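Local coordinates for protein UTP--glucose-1-phosphate uridylyltransferase (Acinetobacter baumannii, PDB 6IKX) that catalyses the transfer of uridylyl from UTP to alpha-D-glucose 1-phosphate, giving UDP-alpha-D-glucose and diphosphate, at residues K4-V9 with S118-D123; I23-V28 with S57-I62; I51-H56 with V98-Q103. The protein carries 1 engineered substitution. One frame throughout, in Å; residues are numbered along the deposited sequence.

From the N terminus, strand 4-8 comes first, and contact 1 closes the longest loop by joining it to the end of helix 117-120, so the other two contacts both fall within that span. Segment 23-28 packs against 57-62 in contact 2, and 51-56 pairs with 98-103 in contact 3; in sequence these segments alternate, so the two contacts cross. Strand 50-55 is the common neighbour: it hydrogen-bonds to strand 4-8 on one edge and to strand 97-102 on the other, then runs into segment 57-62, which enters helix 60-65. Lys59 of contact 2 in turn reaches the Val9 carbonyl oxygen of contact 1, joining the turn before helix 60-65 to the end of the first strand.

Contact 1 (K4-V9 with S118-D123); sequences KAVLPV and SVVGED
Lys4 reaches from strand 4-8 to the last turn of helix 117-120, crossing the Asp123 side chain at about a right angle. CG lies anti to the carbonyl carbon (chi1 -53°), and the chain beyond it is extended. Starting from CB, which is directed at the other segment, Lys4 CG comes 4.1 Å from Asp123 OD2. Lys4 CD then packs 3.8 Å from Asp123 CB, and Lys4 CE approaches Asp123 OD2 at 3.4 Å. At the tip, Lys4 NZ donates a hydrogen bond to Val119 O at 2.8 Å, in the carbonyl plane. Asp123 OD2, 4.2 Å from Lys4 NZ, is too far for a salt bridge, although its charge would still favour the ammonium group. The acceptor stands at the carboxyl end of the helix, which probably attracts the cation further. Beyond it, Gly121 turns out of the helix with positive phi, and a type II' turn runs from Val120 to Asp123. Deeper in, Val6 CG2 meets Val120 CG2 at 3.9 Å, with Phe125 touching both valines. The contact seats a helix end on a central parallel strand, as in the Rossmann-like sheet of GT-A nucleotidyltransferases, whose strand here leads to Pro8 of the UTP site.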
loop_
_atom_site.group_PDB
_atom_site.type_symbol
_atom_site.label_atom_id
_atom_site.label_comp_id
_atom_site.label_asym_id
_atom_site.label_seq_id
_atom_site.Cartn_x
_atom_site.Cartn_y
_atom_site.Cartn_z
ATOM N N LYS A 4 10.424 -27.109 -0.392
ATOM C CA LYS A 4 10.203 -25.813 0.306
ATOM C C LYS A 4 11.498 -24.991 0.484
ATOM O O LYS A 4 12.557 -25.557 0.723
ATOM C CB LYS A 4 9.602 -26.083 1.676
ATOM C CG LYS A 4 8.378 -26.941 1.621
ATOM C CD LYS A 4 7.709 -27.061 2.935
ATOM C CE LYS A 4 6.387 -27.772 2.774
ATOM N NZ LYS A 4 5.540 -27.482 3.940
ATOM N N ALA A 5 11.390 -23.674 0.374
ATOM C CA ALA A 5 12.484 -22.712 0.613
ATOM C C ALA A 5 11.910 -21.516 1.364
ATOM O O ALA A 5 10.888 -20.993 0.929
ATOM C CB ALA A 5 13.147 -22.300 -0.679
ATOM N N VAL A 6 12.592 -21.107 2.424
ATOM C CA VAL A 6 12.289 -19.882 3.212
ATOM C C VAL A 6 13.168 -18.739 2.688
ATOM O O VAL A 6 14.386 -18.950 2.636
ATOM C CB VAL A 6 12.505 -20.166 4.704
ATOM C CG1 VAL A 6 12.419 -18.881 5.528
ATOM C CG2 VAL A 6 11.502 -21.218 5.172
ATOM N N LEU A 7 12.568 -17.668 2.147
ATOM C CA LEU A 7 13.338 -16.460 1.730
ATOM C C LEU A 7 13.065 -15.407 2.779
ATOM O O LEU A 7 11.944 -14.910 2.857
ATOM C CB LEU A 7 12.921 -15.899 0.376
ATOM C CG LEU A 7 12.884 -16.822 -0.828
ATOM C CD1 LEU A 7 13.377 -16.101 -2.075
ATOM C CD2 LEU A 7 13.623 -18.131 -0.586
ATOM N N PRO A 8 14.001 -15.115 3.690
ATOM C CA PRO A 8 13.726 -14.180 4.781
ATOM C C PRO A 8 13.937 -12.774 4.210
ATOM O O PRO A 8 15.045 -12.498 3.925
ATOM C CB PRO A 8 14.756 -14.536 5.867
ATOM C CG PRO A 8 15.427 -15.783 5.341
ATOM C CD PRO A 8 15.340 -15.684 3.824
ATOM N N VAL A 9 12.867 -12.008 3.993
ATOM C CA VAL A 9 12.886 -10.710 3.235
ATOM C C VAL A 9 12.210 -9.596 4.073
ATOM O O VAL A 9 11.623 -8.691 3.485
ATOM C CB VAL A 9 12.193 -10.890 1.861
ATOM C CG1 VAL A 9 12.910 -11.895 0.969
ATOM C CG2 VAL A 9 10.743 -11.291 2.020
ATOM N N SER A 118 5.211 -23.114 11.015
ATOM C CA SER A 118 3.861 -23.628 10.682
ATOM C C SER A 118 3.803 -24.034 9.221
ATOM O O SER A 118 3.231 -25.072 8.928
ATOM C CB SER A 118 2.820 -22.584 10.970
ATOM O OG SER A 118 3.003 -21.480 10.106
ATOM N N VAL A 119 4.404 -23.236 8.349
ATOM C CA VAL A 119 4.406 -23.501 6.893
ATOM C C VAL A 119 5.425 -24.593 6.615
ATOM O O VAL A 119 5.153 -25.403 5.740
ATOM C CB VAL A 119 4.647 -22.209 6.095
ATOM C CG1 VAL A 119 4.585 -22.412 4.597
ATOM C CG2 VAL A 119 3.636 -21.163 6.506
ATOM N N VAL A 120 6.563 -24.654 7.308
ATOM C CA VAL A 120 7.573 -25.729 7.004
ATOM C C VAL A 120 7.087 -27.115 7.516
ATOM O O VAL A 120 7.418 -28.170 6.864
ATOM C CB VAL A 120 8.957 -25.391 7.578
ATOM C CG1 VAL A 120 9.857 -26.633 7.656
ATOM C CG2 VAL A 120 9.617 -24.281 6.775
ATOM N N GLY A 121 6.342 -27.140 8.637
ATOM C CA GLY A 121 5.871 -28.382 9.282
ATOM C C GLY A 121 7.006 -29.379 9.476
ATOM O O GLY A 121 8.067 -28.965 9.924
ATOM N N GLU A 122 6.813 -30.646 9.108
ATOM C CA GLU A 122 7.803 -31.734 9.342
ATOM C C GLU A 122 8.751 -31.834 8.125
ATOM O O GLU A 122 9.624 -32.682 8.175
ATOM C CB GLU A 122 7.094 -33.061 9.671
ATOM C CG GLU A 122 6.396 -33.124 11.035
ATOM C CD GLU A 122 5.351 -34.229 11.178
ATOM N N ASP A 123 8.638 -30.977 7.098
ATOM C CA ASP A 123 9.511 -31.039 5.885
ATOM C C ASP A 123 10.931 -30.509 6.154
ATOM O O ASP A 123 11.126 -29.680 7.044
ATOM C CB ASP A 123 8.957 -30.240 4.706
ATOM C CG ASP A 123 7.869 -30.959 3.932
ATOM O OD1 ASP A 123 7.090 -31.671 4.577
ATOM O OD2 ASP A 123 7.827 -30.816 2.677
#

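Contact 2 (I23-V28 with S57-I62); sequences IPKEMV and SSKASI
The backbones come closest at Pro24 and Lys59, their CA atoms 5.8 Å apart, where the loop before the short 3-10 segment 25-27 meets the turn leading into helix 60-65. Glu26 and Lys59 supply the polar link, their side chains crossing at about a right angle. Lys59 NZ donates to Glu26 OE1 at 2.8 Å, on the syn side and 17° out of the carboxylate plane. The other oxygen is used as well: Lys25 NZ binds Glu26 OE2 at 2.7 Å, also syn but 31° out of plane. One carboxylate therefore takes an ammonium group on each oxygen, with Lys25 NZ and Lys59 NZ only 3.4 Å apart. Lys59 NZ has a further hydrogen bond to Val9 O, and a water that accepts from Lys25 N also accepts, weakly, from Lys59 NZ.

The apolar part lies alongside this network. Lys59 bends at chi2 (-66°), which brings CD to 3.5 Å from Pro24 CG as the two side chains slide past each other in opposite directions. Ile62 lies next to them: Ile62 CG1 touches both Pro24 CB and Met27 CG, while Ile62 CD1 reaches Glu26 CB at 3.6 Å. Ser61 OG sits against the CD-CG side of the proline ring, 3.2 Å from Pro24 CD. Ile23 of the third subunit packs on Ser61. A sulfate ion lies near the Lys25 side chain in this crystal. Lys25, a residue of the UTP and UDP-glucose site, is thus held by Glu26, which Lys59 in turn grips from the second segment.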
loop_
_atom_site.group_PDB
_atom_site.type_symbol
_atom_site.label_atom_id
_atom_site.label_comp_id
_atom_site.label_asym_id
_atom_site.label_seq_id
_atom_site.Cartn_x
_atom_site.Cartn_y
_atom_site.Cartn_z
ATOM N N ILE A 23 11.141 1.488 -1.289
ATOM C CA ILE A 23 10.796 0.187 -1.919
ATOM C C ILE A 23 11.618 -0.888 -1.233
ATOM O O ILE A 23 12.728 -0.659 -0.791
ATOM C CB ILE A 23 11.064 0.147 -3.451
ATOM C CG1 ILE A 23 12.556 0.287 -3.769
ATOM C CG2 ILE A 23 10.212 1.160 -4.192
ATOM C CD1 ILE A 23 12.915 0.140 -5.228
ATOM N N PRO A 24 11.179 -2.151 -1.251
ATOM C CA PRO A 24 12.028 -3.208 -0.716
ATOM C C PRO A 24 13.428 -3.248 -1.336
ATOM O O PRO A 24 13.547 -3.051 -2.530
ATOM C CB PRO A 24 11.156 -4.432 -1.017
ATOM C CG PRO A 24 9.742 -3.918 -0.876
ATOM C CD PRO A 24 9.822 -2.587 -1.594
ATOM N N LYS A 25 14.455 -3.534 -0.533
ATOM C CA LYS A 25 15.811 -3.872 -1.077
ATOM C C LYS A 25 15.649 -4.977 -2.131
ATOM O O LYS A 25 16.350 -4.921 -3.128
ATOM C CB LYS A 25 16.813 -4.322 -0.008
ATOM C CG LYS A 25 16.337 -5.470 0.887
ATOM C CD LYS A 25 17.089 -5.672 2.225
ATOM C CE LYS A 25 16.152 -5.825 3.424
ATOM N NZ LYS A 25 15.587 -7.197 3.601
ATOM N N GLU A 26 14.731 -5.927 -1.919
ATOM C CA GLU A 26 14.533 -7.103 -2.802
ATOM C C GLU A 26 14.021 -6.647 -4.169
ATOM O O GLU A 26 14.218 -7.398 -5.114
ATOM C CB GLU A 26 13.566 -8.085 -2.150
ATOM C CG GLU A 26 14.117 -8.690 -0.864
ATOM C CD GLU A 26 13.908 -7.859 0.404
ATOM O OE1 GLU A 26 13.350 -6.698 0.330
ATOM O OE2 GLU A 26 14.289 -8.364 1.478
ATOM N N MET A 27 13.424 -5.443 -4.256
ATOM C CA MET A 27 12.751 -4.907 -5.477
ATOM C C MET A 27 13.680 -3.960 -6.243
ATOM O O MET A 27 13.267 -3.350 -7.251
ATOM C CB MET A 27 11.423 -4.226 -5.125
ATOM C CG MET A 27 10.361 -5.236 -4.722
ATOM S SD MET A 27 10.223 -6.586 -5.946
ATOM C CE MET A 27 9.261 -5.674 -7.144
ATOM N N VAL A 28 14.931 -3.919 -5.839
ATOM C CA VAL A 28 15.978 -3.088 -6.481
ATOM C C VAL A 28 16.367 -3.698 -7.833
ATOM O O VAL A 28 16.686 -4.915 -7.908
ATOM C CB VAL A 28 17.146 -2.991 -5.490
ATOM C CG1 VAL A 28 18.498 -2.824 -6.145
ATOM C CG2 VAL A 28 16.854 -1.871 -4.499
ATOM N N SER A 57 5.418 -5.779 6.742
ATOM C CA SER A 57 4.247 -4.951 6.347
ATOM C C SER A 57 4.605 -3.922 5.261
ATOM O O SER A 57 3.690 -3.482 4.595
ATOM C CB SER A 57 3.648 -4.266 7.567
ATOM O OG SER A 57 4.594 -3.364 8.121
ATOM N N SER A 58 5.861 -3.558 5.064
ATOM C CA SER A 58 6.267 -2.583 4.003
ATOM C C SER A 58 6.590 -3.265 2.659
ATOM O O SER A 58 6.941 -2.561 1.749
ATOM C CB SER A 58 7.457 -1.756 4.446
ATOM O OG SER A 58 8.642 -2.537 4.407
ATOM N N LYS A 59 6.487 -4.585 2.531
ATOM C CA LYS A 59 7.083 -5.356 1.402
ATOM C C LYS A 59 6.014 -5.999 0.482
ATOM O O LYS A 59 6.325 -7.099 -0.102
ATOM C CB LYS A 59 7.946 -6.505 1.947
ATOM C CG LYS A 59 9.073 -6.146 2.909
ATOM C CD LYS A 59 10.201 -5.322 2.326
ATOM C CE LYS A 59 11.369 -5.182 3.271
ATOM N NZ LYS A 59 12.499 -6.051 2.874
ATOM N N ALA A 60 4.819 -5.387 0.341
ATOM C CA ALA A 60 3.723 -5.862 -0.535
ATOM C C ALA A 60 4.230 -5.989 -1.977
ATOM O O ALA A 60 3.843 -6.924 -2.642
ATOM C CB ALA A 60 2.557 -4.935 -0.484
ATOM N N SER A 61 5.093 -5.096 -2.444
ATOM C CA SER A 61 5.503 -5.097 -3.865
ATOM C C SER A 61 6.239 -6.407 -4.199
ATOM O O SER A 61 6.289 -6.781 -5.381
ATOM C CB SER A 61 6.318 -3.883 -4.183
ATOM O OG SER A 61 7.550 -3.907 -3.496
ATOM N N ILE A 62 6.810 -7.092 -3.214
ATOM C CA ILE A 62 7.450 -8.418 -3.464
ATOM C C ILE A 62 6.352 -9.442 -3.791
ATOM O O ILE A 62 6.520 -10.209 -4.724
ATOM C CB ILE A 62 8.319 -8.874 -2.270
ATOM C CG1 ILE A 62 9.374 -7.837 -1.860
ATOM C CG2 ILE A 62 8.961 -10.215 -2.597
ATOM C CD1 ILE A 62 10.279 -8.275 -0.706
HETATM O O HOH W 1 14.229 -3.239 2.237
#

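Contact 3 (I51-H56 with V98-Q103); sequences IILVTH and VISVRQ
Ile51 to Thr55 pair residue for residue with Val98 to Arg102 in a parallel ladder, the strand axes 4.7 Å apart at closest and 27° from parallel. Five backbone hydrogen bonds alternate between the strands, from Ile99 N to Ile51 O (2.8 Å) through to Gln103 N to Thr55 O (3.0 Å). The straightest N-H is that of Val101, bonded to Leu53 O at 168°.

Side chains alternate between the two faces. On the face of Leu53, its CD1 packs 3.7 Å from Val98 CG1. Farther along, Thr55 CG2, set between the backbone N and the carbonyl carbon (chi1 of OG1 -157°), lies 3.8 Å from Arg102 CD. It also stands at the edge of the guanidinium, near its plane, while the His56 carbonyl carbon lies over one face, toward its rim. On the other side of the sheet, Val54 CG2 and Val101 CG1 lie side by side at 4.1 Å, and Val54 CG1 meets Gln103 CB.

The next shell fixes the polar ends. Arg102 NH1 binds Asn64 and forms a salt bridge with Asp67, both of the second subunit. Gln103, which contacts UTP and UDP-glucose, is oriented by NE2 bonds to His111 and Gly108 O.

Strand 4-8 continues the sheet beyond 50-55. Ile62 and Glu63 of helix 60-65 pack over Leu53, Thr55 and Ser100, while Val119 of helix 117-120 touches Ile52 and Ile99 on the opposite face, so the paired strands lie between two helices.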
loop_
_atom_site.group_PDB
_atom_site.type_symbol
_atom_site.label_atom_id
_atom_site.label_comp_id
_atom_site.label_asym_id
_atom_site.label_seq_id
_atom_site.Cartn_x
_atom_site.Cartn_y
_atom_site.Cartn_z
ATOM N N ILE A 51 7.684 -21.298 -2.377
ATOM C CA ILE A 51 8.494 -20.110 -1.981
ATOM C C ILE A 51 7.836 -19.528 -0.734
ATOM O O ILE A 51 6.680 -19.112 -0.807
ATOM C CB ILE A 51 8.618 -19.114 -3.148
ATOM C CG1 ILE A 51 9.450 -19.712 -4.290
ATOM C CG2 ILE A 51 9.210 -17.780 -2.690
ATOM C CD1 ILE A 51 10.838 -20.146 -3.864
ATOM N N ILE A 52 8.509 -19.595 0.408
ATOM C CA ILE A 52 7.957 -19.100 1.701
ATOM C C ILE A 52 8.657 -17.785 2.027
ATOM O O ILE A 52 9.795 -17.853 2.532
ATOM C CB ILE A 52 8.129 -20.147 2.815
ATOM C CG1 ILE A 52 7.635 -21.520 2.348
ATOM C CG2 ILE A 52 7.430 -19.689 4.098
ATOM C CD1 ILE A 52 7.882 -22.646 3.329
ATOM N N LEU A 53 8.038 -16.651 1.678
ATOM C CA LEU A 53 8.588 -15.286 1.950
ATOM C C LEU A 53 8.319 -14.949 3.432
ATOM O O LEU A 53 7.141 -14.909 3.802
ATOM C CB LEU A 53 7.869 -14.254 1.062
ATOM C CG LEU A 53 7.973 -14.434 -0.444
ATOM C CD1 LEU A 53 7.188 -13.369 -1.166
ATOM C CD2 LEU A 53 9.399 -14.407 -0.911
ATOM N N VAL A 54 9.334 -14.738 4.266
ATOM C CA VAL A 54 9.120 -14.193 5.637
ATOM C C VAL A 54 9.222 -12.682 5.494
ATOM O O VAL A 54 10.331 -12.188 5.176
ATOM C CB VAL A 54 10.125 -14.752 6.662
ATOM C CG1 VAL A 54 9.798 -14.312 8.070
ATOM C CG2 VAL A 54 10.152 -16.259 6.625
ATOM N N THR A 55 8.117 -11.967 5.677
ATOM C CA THR A 55 8.073 -10.573 5.169
ATOM C C THR A 55 7.679 -9.544 6.244
ATOM O O THR A 55 7.391 -9.857 7.401
ATOM C CB THR A 55 7.243 -10.530 3.869
ATOM O OG1 THR A 55 7.654 -9.364 3.149
ATOM C CG2 THR A 55 5.746 -10.561 4.076
ATOM N N HIS A 56 7.770 -8.301 5.839
ATOM C CA HIS A 56 7.436 -7.093 6.619
ATOM C C HIS A 56 6.248 -6.433 5.933
ATOM O O HIS A 56 6.182 -6.498 4.655
ATOM C CB HIS A 56 8.685 -6.210 6.683
ATOM C CG HIS A 56 8.571 -5.022 7.563
ATOM N ND1 HIS A 56 8.428 -3.748 7.053
ATOM C CD2 HIS A 56 8.591 -4.905 8.901
ATOM C CE1 HIS A 56 8.363 -2.888 8.048
ATOM N NE2 HIS A 56 8.462 -3.577 9.193
ATOM N N VAL A 98 3.695 -19.170 -4.118
ATOM C CA VAL A 98 4.434 -18.195 -3.278
ATOM C C VAL A 98 3.586 -17.887 -2.052
ATOM O O VAL A 98 2.453 -17.508 -2.245
ATOM C CB VAL A 98 4.735 -16.925 -4.070
ATOM C CG1 VAL A 98 5.466 -15.920 -3.182
ATOM C CG2 VAL A 98 5.539 -17.256 -5.312
ATOM N N ILE A 99 4.144 -18.038 -0.857
ATOM C CA ILE A 99 3.430 -17.999 0.457
ATOM C C ILE A 99 4.011 -16.867 1.307
ATOM O O ILE A 99 5.245 -16.668 1.284
ATOM C CB ILE A 99 3.629 -19.314 1.225
ATOM C CG1 ILE A 99 3.186 -20.524 0.405
ATOM C CG2 ILE A 99 2.919 -19.252 2.567
ATOM C CD1 ILE A 99 1.771 -20.413 -0.123
ATOM N N SER A 100 3.187 -16.221 2.122
ATOM C CA SER A 100 3.655 -15.124 2.998
ATOM C C SER A 100 3.388 -15.449 4.459
ATOM O O SER A 100 2.264 -15.921 4.785
ATOM C CB SER A 100 3.008 -13.833 2.631
ATOM O OG SER A 100 3.834 -13.165 1.704
ATOM N N VAL A 101 4.378 -15.133 5.291
ATOM C CA VAL A 101 4.201 -15.034 6.762
ATOM C C VAL A 101 5.019 -13.829 7.196
ATOM O O VAL A 101 6.005 -13.469 6.511
ATOM C CB VAL A 101 4.612 -16.347 7.464
ATOM C CG1 VAL A 101 6.117 -16.583 7.370
ATOM C CG2 VAL A 101 4.124 -16.376 8.906
ATOM N N ARG A 102 4.542 -13.169 8.240
ATOM C CA ARG A 102 5.140 -11.916 8.774
ATOM C C ARG A 102 6.144 -12.236 9.870
ATOM O O ARG A 102 5.780 -12.959 10.805
ATOM C CB ARG A 102 4.043 -10.995 9.330
ATOM C CG ARG A 102 3.165 -10.432 8.230
ATOM C CD ARG A 102 3.893 -9.538 7.229
ATOM N NE ARG A 102 2.992 -8.894 6.268
ATOM C CZ ARG A 102 2.162 -7.877 6.524
ATOM N NH1 ARG A 102 2.058 -7.345 7.727
ATOM N NH2 ARG A 102 1.382 -7.412 5.571
ATOM N N GLN A 103 7.355 -11.684 9.772
ATOM C CA GLN A 103 8.262 -11.517 10.943
ATOM C C GLN A 103 7.745 -10.347 11.772
ATOM O O GLN A 103 7.874 -9.224 11.323
ATOM C CB GLN A 103 9.684 -11.178 10.522
ATOM C CG GLN A 103 10.610 -11.031 11.714
ATOM C CD GLN A 103 12.035 -11.234 11.297
ATOM O OE1 GLN A 103 12.413 -10.875 10.181
ATOM N NE2 GLN A 103 12.832 -11.773 12.208
#